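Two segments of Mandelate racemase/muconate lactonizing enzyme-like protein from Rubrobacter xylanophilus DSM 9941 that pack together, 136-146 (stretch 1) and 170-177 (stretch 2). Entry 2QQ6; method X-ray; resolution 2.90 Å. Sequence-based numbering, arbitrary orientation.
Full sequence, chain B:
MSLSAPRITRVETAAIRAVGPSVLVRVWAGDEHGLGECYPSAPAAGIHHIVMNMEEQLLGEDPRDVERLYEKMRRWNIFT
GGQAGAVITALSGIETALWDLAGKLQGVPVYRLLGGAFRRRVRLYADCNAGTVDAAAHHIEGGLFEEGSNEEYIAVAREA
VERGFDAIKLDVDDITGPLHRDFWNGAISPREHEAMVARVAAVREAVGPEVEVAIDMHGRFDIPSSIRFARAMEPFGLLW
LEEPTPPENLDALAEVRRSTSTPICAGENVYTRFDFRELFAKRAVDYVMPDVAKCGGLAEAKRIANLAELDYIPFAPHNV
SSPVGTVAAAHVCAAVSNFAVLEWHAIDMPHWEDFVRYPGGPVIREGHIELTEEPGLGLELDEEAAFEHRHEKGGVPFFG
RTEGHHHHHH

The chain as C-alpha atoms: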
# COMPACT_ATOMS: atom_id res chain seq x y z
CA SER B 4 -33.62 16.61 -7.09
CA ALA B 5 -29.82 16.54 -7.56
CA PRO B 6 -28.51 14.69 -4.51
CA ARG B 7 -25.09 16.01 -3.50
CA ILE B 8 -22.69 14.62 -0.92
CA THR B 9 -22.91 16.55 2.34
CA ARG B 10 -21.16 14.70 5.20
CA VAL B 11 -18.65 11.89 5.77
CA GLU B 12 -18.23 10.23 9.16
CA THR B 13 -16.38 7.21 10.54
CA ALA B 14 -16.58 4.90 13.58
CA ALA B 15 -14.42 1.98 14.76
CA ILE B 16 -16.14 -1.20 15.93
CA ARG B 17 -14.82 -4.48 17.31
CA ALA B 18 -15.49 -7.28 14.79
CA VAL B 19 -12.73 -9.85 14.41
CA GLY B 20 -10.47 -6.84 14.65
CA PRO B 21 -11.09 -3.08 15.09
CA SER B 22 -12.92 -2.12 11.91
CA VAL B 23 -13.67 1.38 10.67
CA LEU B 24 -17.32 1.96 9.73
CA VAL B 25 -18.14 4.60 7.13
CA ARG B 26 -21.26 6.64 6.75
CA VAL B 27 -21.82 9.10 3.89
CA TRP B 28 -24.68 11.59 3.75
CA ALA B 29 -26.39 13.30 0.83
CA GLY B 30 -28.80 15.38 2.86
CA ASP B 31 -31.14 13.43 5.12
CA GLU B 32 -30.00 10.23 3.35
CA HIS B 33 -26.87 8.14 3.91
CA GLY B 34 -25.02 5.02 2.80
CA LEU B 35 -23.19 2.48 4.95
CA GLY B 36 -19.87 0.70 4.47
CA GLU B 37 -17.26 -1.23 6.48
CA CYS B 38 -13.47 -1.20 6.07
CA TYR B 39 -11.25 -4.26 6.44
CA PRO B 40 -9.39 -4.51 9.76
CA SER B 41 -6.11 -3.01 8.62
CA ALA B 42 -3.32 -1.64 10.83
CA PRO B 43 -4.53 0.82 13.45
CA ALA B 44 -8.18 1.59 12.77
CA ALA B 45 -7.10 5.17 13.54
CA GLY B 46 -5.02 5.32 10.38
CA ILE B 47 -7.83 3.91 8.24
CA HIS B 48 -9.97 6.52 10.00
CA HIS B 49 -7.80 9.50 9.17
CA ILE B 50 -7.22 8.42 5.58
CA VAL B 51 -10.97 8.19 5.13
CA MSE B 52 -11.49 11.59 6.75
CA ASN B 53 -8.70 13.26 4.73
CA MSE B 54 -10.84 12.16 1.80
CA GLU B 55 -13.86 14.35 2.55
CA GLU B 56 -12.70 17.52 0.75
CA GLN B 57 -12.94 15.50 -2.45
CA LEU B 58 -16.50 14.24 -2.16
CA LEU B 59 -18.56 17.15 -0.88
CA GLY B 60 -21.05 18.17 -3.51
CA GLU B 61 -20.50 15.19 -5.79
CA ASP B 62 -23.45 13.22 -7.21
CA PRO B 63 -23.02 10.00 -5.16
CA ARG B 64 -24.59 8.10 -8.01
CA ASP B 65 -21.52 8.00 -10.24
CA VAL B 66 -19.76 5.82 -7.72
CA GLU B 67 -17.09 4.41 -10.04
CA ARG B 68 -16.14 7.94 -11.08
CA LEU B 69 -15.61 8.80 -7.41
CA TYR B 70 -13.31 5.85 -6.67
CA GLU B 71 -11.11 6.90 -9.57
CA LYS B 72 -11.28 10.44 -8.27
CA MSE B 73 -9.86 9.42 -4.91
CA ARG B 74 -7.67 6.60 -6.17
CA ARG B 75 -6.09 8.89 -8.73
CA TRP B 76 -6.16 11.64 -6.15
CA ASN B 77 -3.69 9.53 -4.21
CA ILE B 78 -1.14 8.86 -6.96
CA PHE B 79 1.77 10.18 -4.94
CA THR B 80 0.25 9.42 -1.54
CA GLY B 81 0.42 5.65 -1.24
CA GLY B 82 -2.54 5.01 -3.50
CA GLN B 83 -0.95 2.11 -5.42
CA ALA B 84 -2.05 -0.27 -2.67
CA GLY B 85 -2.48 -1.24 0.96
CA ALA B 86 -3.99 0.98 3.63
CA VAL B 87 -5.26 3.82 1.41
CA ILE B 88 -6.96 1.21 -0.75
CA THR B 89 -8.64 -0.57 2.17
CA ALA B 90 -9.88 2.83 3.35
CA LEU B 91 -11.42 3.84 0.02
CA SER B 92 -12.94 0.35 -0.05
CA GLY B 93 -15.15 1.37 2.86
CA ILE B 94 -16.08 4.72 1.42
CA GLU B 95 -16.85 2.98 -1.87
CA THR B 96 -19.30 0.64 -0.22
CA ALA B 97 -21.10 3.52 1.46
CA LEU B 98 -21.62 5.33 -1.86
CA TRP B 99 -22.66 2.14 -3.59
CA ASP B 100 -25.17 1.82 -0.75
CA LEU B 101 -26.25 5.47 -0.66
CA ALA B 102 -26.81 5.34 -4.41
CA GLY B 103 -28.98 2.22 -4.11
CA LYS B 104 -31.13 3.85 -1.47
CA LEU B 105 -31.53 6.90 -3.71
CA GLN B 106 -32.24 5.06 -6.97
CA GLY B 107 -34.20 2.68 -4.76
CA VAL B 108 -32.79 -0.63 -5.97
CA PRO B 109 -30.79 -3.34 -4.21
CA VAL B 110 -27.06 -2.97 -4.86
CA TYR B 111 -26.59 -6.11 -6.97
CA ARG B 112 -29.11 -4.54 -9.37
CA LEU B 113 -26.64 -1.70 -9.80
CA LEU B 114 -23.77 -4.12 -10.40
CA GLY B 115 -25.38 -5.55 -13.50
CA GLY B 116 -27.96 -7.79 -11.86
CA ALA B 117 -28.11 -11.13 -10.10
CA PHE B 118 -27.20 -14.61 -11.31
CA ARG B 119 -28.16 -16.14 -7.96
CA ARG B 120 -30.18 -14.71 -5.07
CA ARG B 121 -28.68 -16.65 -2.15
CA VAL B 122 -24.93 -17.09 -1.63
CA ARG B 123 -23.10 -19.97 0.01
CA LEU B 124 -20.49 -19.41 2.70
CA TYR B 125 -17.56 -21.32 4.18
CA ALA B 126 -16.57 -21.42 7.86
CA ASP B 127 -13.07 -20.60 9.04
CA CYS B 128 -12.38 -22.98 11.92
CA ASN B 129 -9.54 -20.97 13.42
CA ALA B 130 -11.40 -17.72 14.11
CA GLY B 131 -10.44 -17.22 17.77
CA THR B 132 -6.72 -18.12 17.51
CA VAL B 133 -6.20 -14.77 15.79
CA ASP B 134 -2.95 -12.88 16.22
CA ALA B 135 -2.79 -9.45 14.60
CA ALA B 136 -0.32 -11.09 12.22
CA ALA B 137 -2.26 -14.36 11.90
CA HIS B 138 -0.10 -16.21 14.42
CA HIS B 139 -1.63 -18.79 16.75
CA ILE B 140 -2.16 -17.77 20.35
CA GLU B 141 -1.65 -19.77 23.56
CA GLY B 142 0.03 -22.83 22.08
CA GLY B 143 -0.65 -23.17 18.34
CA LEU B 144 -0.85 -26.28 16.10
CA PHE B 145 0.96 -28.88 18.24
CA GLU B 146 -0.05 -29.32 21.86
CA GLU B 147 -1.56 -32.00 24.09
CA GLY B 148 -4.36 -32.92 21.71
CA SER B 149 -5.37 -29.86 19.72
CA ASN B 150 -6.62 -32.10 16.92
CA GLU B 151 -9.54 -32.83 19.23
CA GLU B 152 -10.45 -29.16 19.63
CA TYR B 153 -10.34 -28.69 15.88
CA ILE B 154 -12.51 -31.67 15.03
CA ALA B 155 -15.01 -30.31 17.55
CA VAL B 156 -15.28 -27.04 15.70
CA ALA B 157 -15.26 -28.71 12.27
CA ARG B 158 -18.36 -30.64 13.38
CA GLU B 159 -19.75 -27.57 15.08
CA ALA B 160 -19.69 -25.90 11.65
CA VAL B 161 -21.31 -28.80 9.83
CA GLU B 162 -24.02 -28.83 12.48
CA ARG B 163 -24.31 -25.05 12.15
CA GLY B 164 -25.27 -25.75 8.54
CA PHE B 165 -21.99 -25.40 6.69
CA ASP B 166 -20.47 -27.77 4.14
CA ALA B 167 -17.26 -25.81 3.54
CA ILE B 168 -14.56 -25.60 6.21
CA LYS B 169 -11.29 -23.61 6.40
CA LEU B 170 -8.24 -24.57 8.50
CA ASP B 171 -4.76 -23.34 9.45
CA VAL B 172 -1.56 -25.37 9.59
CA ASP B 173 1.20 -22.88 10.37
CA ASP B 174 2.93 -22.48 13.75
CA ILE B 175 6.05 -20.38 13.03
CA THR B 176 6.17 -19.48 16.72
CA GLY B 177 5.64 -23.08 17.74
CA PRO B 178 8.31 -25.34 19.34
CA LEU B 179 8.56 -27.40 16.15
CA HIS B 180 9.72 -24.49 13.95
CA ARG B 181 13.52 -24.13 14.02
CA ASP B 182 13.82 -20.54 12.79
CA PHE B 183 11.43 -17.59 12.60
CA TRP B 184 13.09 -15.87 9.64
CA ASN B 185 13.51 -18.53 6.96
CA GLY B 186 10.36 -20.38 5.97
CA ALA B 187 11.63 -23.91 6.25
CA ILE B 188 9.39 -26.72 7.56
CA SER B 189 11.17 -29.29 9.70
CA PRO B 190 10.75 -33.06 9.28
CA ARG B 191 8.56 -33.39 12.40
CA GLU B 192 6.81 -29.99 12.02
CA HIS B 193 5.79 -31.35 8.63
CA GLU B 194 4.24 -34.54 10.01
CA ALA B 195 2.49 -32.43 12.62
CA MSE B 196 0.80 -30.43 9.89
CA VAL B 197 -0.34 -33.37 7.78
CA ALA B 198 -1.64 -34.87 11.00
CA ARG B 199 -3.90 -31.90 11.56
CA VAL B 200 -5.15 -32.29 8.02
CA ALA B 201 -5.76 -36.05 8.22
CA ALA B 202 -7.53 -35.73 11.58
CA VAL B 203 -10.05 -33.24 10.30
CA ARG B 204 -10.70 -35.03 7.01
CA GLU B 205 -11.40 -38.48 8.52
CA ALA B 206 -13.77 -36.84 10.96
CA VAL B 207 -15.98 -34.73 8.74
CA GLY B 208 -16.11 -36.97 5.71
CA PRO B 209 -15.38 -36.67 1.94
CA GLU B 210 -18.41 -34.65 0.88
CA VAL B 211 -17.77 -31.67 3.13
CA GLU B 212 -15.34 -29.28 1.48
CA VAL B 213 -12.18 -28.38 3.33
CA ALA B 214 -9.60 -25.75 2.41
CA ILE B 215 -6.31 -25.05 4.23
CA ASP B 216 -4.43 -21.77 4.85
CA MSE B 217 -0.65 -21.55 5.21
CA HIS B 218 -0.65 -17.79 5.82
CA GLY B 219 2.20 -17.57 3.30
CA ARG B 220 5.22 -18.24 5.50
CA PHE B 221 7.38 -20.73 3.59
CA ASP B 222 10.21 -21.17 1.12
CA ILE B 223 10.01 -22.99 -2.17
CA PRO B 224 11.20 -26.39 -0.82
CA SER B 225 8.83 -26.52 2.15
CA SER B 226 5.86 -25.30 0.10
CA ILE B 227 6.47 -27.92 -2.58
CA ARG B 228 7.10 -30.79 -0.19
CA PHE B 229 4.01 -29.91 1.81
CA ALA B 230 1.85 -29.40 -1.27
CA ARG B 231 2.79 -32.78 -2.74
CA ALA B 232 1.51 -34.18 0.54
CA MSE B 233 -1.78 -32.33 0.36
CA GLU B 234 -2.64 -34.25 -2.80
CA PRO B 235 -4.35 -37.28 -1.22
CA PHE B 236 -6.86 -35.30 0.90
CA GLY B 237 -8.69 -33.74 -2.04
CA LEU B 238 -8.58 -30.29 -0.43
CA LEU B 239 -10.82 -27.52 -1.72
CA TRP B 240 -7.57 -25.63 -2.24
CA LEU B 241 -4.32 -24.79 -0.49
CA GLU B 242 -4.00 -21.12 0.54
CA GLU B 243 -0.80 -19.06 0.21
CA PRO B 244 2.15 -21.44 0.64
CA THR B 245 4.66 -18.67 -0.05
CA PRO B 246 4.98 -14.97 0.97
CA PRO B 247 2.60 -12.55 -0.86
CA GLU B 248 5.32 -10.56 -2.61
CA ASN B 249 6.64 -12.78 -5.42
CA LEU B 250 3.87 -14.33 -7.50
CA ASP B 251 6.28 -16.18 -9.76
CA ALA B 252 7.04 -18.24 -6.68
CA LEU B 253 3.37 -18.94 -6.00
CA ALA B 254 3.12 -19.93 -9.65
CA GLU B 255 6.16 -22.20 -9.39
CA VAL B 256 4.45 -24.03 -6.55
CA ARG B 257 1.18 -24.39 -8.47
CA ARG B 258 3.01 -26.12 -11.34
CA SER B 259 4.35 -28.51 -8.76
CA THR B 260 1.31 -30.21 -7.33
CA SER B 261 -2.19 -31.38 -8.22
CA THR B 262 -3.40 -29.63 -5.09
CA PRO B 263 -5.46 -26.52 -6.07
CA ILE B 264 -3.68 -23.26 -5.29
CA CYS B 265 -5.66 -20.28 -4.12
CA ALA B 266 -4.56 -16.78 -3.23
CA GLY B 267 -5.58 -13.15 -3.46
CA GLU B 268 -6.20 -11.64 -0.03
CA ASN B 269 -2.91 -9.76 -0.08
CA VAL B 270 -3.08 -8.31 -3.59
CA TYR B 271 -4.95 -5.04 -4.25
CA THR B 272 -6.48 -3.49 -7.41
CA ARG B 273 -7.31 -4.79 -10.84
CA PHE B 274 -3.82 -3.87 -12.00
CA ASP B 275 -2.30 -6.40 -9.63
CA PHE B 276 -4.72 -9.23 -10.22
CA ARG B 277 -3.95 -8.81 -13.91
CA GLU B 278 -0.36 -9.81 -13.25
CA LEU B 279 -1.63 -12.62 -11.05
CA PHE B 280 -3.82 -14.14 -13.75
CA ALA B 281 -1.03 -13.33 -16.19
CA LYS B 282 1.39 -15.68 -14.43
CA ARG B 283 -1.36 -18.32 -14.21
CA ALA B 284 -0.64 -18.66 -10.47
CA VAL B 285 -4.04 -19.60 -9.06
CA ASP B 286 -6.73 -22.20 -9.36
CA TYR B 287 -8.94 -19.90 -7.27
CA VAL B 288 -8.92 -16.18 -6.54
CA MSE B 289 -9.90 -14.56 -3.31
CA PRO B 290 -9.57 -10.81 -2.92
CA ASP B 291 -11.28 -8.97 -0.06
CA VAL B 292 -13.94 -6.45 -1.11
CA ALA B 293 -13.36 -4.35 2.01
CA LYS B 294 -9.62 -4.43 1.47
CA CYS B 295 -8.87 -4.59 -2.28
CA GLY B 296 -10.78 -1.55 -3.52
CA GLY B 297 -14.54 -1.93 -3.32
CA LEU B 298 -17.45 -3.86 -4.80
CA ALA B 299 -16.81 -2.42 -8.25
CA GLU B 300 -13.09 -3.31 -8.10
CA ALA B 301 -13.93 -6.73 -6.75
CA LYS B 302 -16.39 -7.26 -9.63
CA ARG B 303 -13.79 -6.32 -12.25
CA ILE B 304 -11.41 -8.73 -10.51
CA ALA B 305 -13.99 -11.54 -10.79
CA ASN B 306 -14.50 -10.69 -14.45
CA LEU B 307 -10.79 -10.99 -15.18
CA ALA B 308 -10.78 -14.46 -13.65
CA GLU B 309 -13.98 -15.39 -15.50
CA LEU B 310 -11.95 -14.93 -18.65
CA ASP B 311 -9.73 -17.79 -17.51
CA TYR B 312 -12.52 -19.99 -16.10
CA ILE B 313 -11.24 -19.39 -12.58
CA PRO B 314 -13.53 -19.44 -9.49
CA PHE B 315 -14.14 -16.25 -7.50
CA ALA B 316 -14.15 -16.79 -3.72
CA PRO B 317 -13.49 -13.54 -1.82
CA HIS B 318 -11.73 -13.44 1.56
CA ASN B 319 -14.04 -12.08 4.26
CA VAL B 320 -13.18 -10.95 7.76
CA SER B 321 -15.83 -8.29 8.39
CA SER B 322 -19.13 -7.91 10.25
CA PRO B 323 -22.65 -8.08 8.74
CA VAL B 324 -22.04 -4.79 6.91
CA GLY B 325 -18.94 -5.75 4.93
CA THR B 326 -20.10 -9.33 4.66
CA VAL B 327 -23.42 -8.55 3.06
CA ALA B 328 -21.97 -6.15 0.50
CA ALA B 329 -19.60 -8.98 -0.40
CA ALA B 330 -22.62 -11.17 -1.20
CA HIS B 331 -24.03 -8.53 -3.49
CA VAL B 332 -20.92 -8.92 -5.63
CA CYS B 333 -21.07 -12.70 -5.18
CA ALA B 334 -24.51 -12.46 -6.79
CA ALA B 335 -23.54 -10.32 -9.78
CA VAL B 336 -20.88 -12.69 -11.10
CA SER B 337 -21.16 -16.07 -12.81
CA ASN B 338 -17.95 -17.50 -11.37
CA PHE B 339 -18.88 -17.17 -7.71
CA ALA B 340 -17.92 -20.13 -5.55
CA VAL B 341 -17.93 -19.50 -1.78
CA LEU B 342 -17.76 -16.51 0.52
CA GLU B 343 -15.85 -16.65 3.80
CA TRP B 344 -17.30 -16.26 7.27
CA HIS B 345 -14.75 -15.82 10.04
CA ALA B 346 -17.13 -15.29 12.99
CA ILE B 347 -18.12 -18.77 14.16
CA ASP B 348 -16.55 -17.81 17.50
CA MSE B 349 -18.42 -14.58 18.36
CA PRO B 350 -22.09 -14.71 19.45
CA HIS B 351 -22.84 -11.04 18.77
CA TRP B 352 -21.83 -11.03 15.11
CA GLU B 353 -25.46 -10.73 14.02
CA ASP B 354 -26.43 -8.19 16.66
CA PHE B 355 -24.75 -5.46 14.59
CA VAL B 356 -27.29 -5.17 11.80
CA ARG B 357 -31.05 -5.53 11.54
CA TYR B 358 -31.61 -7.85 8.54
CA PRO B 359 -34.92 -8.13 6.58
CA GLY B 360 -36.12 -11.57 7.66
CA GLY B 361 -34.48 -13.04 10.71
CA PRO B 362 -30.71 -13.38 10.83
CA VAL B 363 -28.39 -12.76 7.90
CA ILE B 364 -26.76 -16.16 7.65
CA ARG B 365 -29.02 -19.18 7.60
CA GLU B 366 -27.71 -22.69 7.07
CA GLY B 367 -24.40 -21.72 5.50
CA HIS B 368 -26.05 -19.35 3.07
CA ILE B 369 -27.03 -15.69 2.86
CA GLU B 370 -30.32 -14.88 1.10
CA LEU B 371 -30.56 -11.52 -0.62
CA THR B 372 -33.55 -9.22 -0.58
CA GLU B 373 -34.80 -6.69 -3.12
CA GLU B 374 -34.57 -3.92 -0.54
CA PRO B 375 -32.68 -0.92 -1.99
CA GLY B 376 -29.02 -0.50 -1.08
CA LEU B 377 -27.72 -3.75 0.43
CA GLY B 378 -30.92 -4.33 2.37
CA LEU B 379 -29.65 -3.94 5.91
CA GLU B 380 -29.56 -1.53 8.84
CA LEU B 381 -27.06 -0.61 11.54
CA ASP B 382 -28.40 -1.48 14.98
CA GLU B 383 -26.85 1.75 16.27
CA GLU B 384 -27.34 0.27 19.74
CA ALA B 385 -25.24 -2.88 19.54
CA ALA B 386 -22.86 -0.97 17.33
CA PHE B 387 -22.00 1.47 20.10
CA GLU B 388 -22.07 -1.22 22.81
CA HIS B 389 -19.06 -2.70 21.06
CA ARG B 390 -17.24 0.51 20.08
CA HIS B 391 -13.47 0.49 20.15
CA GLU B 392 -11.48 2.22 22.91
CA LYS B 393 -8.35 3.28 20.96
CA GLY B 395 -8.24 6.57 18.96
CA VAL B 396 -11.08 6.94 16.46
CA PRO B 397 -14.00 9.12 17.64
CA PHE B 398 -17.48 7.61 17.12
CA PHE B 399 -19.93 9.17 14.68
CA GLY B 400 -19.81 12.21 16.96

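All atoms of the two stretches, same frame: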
# COMPACT_ATOMS: atom_id res chain seq x y z
N ALA B 136 -1.05 -10.64 13.39
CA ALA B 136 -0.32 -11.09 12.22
C ALA B 136 -0.63 -12.54 11.88
O ALA B 136 0.21 -13.24 11.33
CB ALA B 136 1.17 -10.92 12.45
N ALA B 137 -1.83 -12.99 12.21
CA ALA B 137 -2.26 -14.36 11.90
C ALA B 137 -1.49 -15.49 12.58
O ALA B 137 -1.48 -16.62 12.10
CB ALA B 137 -2.24 -14.58 10.38
N HIS B 138 -0.82 -15.18 13.69
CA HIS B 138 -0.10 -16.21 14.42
C HIS B 138 -1.04 -16.87 15.43
O HIS B 138 -2.06 -16.28 15.81
CB HIS B 138 1.12 -15.60 15.09
CG HIS B 138 2.23 -15.31 14.13
ND1 HIS B 138 2.87 -16.30 13.42
CD2 HIS B 138 2.78 -14.14 13.73
CE1 HIS B 138 3.77 -15.76 12.62
NE2 HIS B 138 3.74 -14.45 12.79
N HIS B 139 -0.73 -18.09 15.84
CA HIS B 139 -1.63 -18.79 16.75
C HIS B 139 -1.29 -18.68 18.21
O HIS B 139 -0.24 -19.13 18.67
CB HIS B 139 -1.77 -20.24 16.31
CG HIS B 139 -2.20 -20.36 14.88
ND1 HIS B 139 -1.32 -20.22 13.83
CD2 HIS B 139 -3.43 -20.50 14.33
CE1 HIS B 139 -2.00 -20.25 12.69
NE2 HIS B 139 -3.27 -20.42 12.97
N ILE B 140 -2.23 -18.06 18.92
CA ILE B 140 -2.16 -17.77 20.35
C ILE B 140 -2.24 -18.97 21.29
O ILE B 140 -2.81 -20.01 20.96
CB ILE B 140 -3.29 -16.80 20.72
CG1 ILE B 140 -4.65 -17.47 20.45
CG2 ILE B 140 -3.15 -15.51 19.90
CD1 ILE B 140 -5.85 -16.56 20.61
N GLU B 141 -1.66 -18.79 22.48
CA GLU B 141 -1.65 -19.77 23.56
C GLU B 141 -1.42 -21.22 23.17
O GLU B 141 -2.24 -22.10 23.48
CB GLU B 141 -2.94 -19.66 24.38
CG GLU B 141 -4.23 -19.96 23.61
CD GLU B 141 -5.49 -19.71 24.44
OE1 GLU B 141 -5.71 -18.54 24.83
OE2 GLU B 141 -6.25 -20.67 24.68
N GLY B 142 -0.29 -21.48 22.50
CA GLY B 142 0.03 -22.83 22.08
C GLY B 142 0.29 -23.06 20.60
O GLY B 142 1.43 -23.34 20.20
N GLY B 143 -0.77 -22.96 19.78
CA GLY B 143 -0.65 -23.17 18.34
C GLY B 143 -0.72 -24.64 17.94
O GLY B 143 -0.71 -25.50 18.81
N LEU B 144 -0.79 -24.91 16.64
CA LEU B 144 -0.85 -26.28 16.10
C LEU B 144 -0.61 -27.38 17.13
O LEU B 144 -1.55 -27.83 17.79
CB LEU B 144 0.16 -26.43 14.93
CG LEU B 144 0.58 -27.78 14.29
CD1 LEU B 144 -0.61 -28.59 13.83
CD2 LEU B 144 1.48 -27.47 13.11
N PHE B 145 0.64 -27.82 17.28
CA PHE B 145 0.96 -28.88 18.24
C PHE B 145 0.63 -28.50 19.68
O PHE B 145 0.68 -27.34 20.07
CB PHE B 145 2.43 -29.25 18.13
N GLU B 146 0.31 -29.51 20.47
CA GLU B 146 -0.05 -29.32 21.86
C GLU B 146 -0.59 -30.67 22.29
O GLU B 146 -0.61 -31.61 21.50
CB GLU B 146 -1.12 -28.23 21.96
CG GLU B 146 -1.70 -28.02 23.36
CD GLU B 146 -3.16 -28.45 23.48
OE1 GLU B 146 -3.47 -29.66 23.29
OE2 GLU B 146 -4.02 -27.58 23.77
N LEU B 170 -9.18 -24.27 7.41
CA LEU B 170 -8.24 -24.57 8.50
C LEU B 170 -6.80 -24.11 8.33
O LEU B 170 -6.28 -24.06 7.21
CB LEU B 170 -8.24 -26.07 8.74
CG LEU B 170 -8.95 -26.46 10.03
CD1 LEU B 170 -9.43 -27.89 9.93
CD2 LEU B 170 -7.99 -26.24 11.21
N ASP B 171 -6.15 -23.79 9.45
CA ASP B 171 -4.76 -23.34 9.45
C ASP B 171 -3.82 -24.48 9.75
O ASP B 171 -4.22 -25.47 10.35
CB ASP B 171 -4.51 -22.27 10.51
CG ASP B 171 -5.29 -21.01 10.26
OD1 ASP B 171 -5.60 -20.73 9.08
OD2 ASP B 171 -5.56 -20.28 11.24
N VAL B 172 -2.56 -24.34 9.35
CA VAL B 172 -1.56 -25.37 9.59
C VAL B 172 -0.16 -24.82 9.79
O VAL B 172 0.83 -25.54 9.64
CB VAL B 172 -1.53 -26.42 8.44
CG1 VAL B 172 -2.87 -27.10 8.33
CG2 VAL B 172 -1.17 -25.75 7.13
N ASP B 173 -0.08 -23.53 10.12
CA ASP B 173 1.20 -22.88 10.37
C ASP B 173 1.40 -22.49 11.84
O ASP B 173 0.50 -21.95 12.50
CB ASP B 173 1.36 -21.63 9.47
CG ASP B 173 0.34 -20.53 9.78
OD1 ASP B 173 -0.87 -20.78 9.65
OD2 ASP B 173 0.75 -19.40 10.13
N ASP B 174 2.59 -22.79 12.36
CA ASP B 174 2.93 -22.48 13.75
C ASP B 174 4.40 -22.06 13.78
O ASP B 174 5.24 -22.72 14.39
CB ASP B 174 2.68 -23.73 14.61
CG ASP B 174 2.61 -23.41 16.09
OD1 ASP B 174 2.42 -22.23 16.45
OD2 ASP B 174 2.72 -24.36 16.91
N ILE B 175 4.69 -20.94 13.12
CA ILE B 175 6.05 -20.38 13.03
C ILE B 175 6.65 -20.03 14.39
O ILE B 175 7.87 -19.95 14.56
CB ILE B 175 6.05 -19.13 12.10
CG1 ILE B 175 6.02 -19.55 10.64
CG2 ILE B 175 7.31 -18.30 12.30
CD1 ILE B 175 4.87 -20.44 10.27
N THR B 176 5.77 -19.83 15.37
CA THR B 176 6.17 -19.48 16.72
C THR B 176 6.06 -20.71 17.61
O THR B 176 6.23 -20.63 18.82
CB THR B 176 5.26 -18.40 17.29
OG1 THR B 176 3.92 -18.91 17.36
CG2 THR B 176 5.26 -17.18 16.40
N GLY B 177 5.77 -21.85 16.99
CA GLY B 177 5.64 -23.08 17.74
C GLY B 177 6.99 -23.71 18.02
O GLY B 177 7.98 -23.36 17.38
O HOH W 1 2.18 -18.87 12.83
O HOH W 2 1.32 -20.04 15.05

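The contact between 136-146 and 170-177 is a small, largely polar one between irregular segments, in which two adjacent histidines meet three closely spaced aspartates, Asp171, Asp173 and Asp174, through one direct hydrogen bond and two bridging waters. It illustrates a general principle: where no strand pairing or helix packing sets the register, side chains and ordered solvent can hold two loops together. About 482 Å² is buried in all, counting both sides; stretch 1 has no regular helix or strand, and stretch 2 is loop or turn after the strand end at Leu170 and Asp171, of which only Asp171 takes part.

His139 is the hub. Its CA-to-CB bond points toward the other stretch, and with chi1 in the m well (-55°) the imidazole comes within hydrogen-bonding reach of Asp171. His139 NE2 donates to Asp171 OD2 at 2.9 Å, with an N-H...O angle of 167°; the carboxylate oxygen sits at the ring edge, near its plane, where an N-H is best directed. The other ring nitrogen is a useful caution. His139 ND1 lies 2.8 Å from Asp173 O, yet the angle is poor and the pair is not a hydrogen bond. Instead, His139 ND1 hydrogen-bonds to water 2 at 2.9 Å, and that water donates to Asp174 OD1 at 2.8 Å. One imidazole thus reaches Asp171 directly and Asp174 through solvent.

His138 repeats the theme with water 1, which lies 2.7 Å from His138 ND1, donates to Asp173 OD2 at 3.1 Å and accepts from Ile175 N at 3.3 Å. Its CA-to-CB bond points sideways, but the ring end comes nearer the second stretch. There Thr176 packs over one face in a CH-pi contact, with Thr176 CG2 4.3 Å from the centroid of the His138 ring and 25° off its normal. The same ring therefore combines a polar link with a nonpolar one.

Further along, the CA-to-CB bonds of Asp174 and Leu144 each point toward the other stretch, and Leu144 CB approaches Asp174 CB to 3.7 Å. The neighbouring Gly143 shows how glycine can make room for a side chain: an ideal CB there would lie 2.3 Å from Asp174 OD1, a clash, and its positive phi independently favours glycine. Asp174 also begins a type I beta turn ending at Gly177, closed by Gly177 N donating to Asp174 O at 2.8 Å. At Gly177 an ideal CB would fall 2.0 Å from Asp174 OD2, so both glycines leave space for the same carboxylate, one across the contact and the other within the turn.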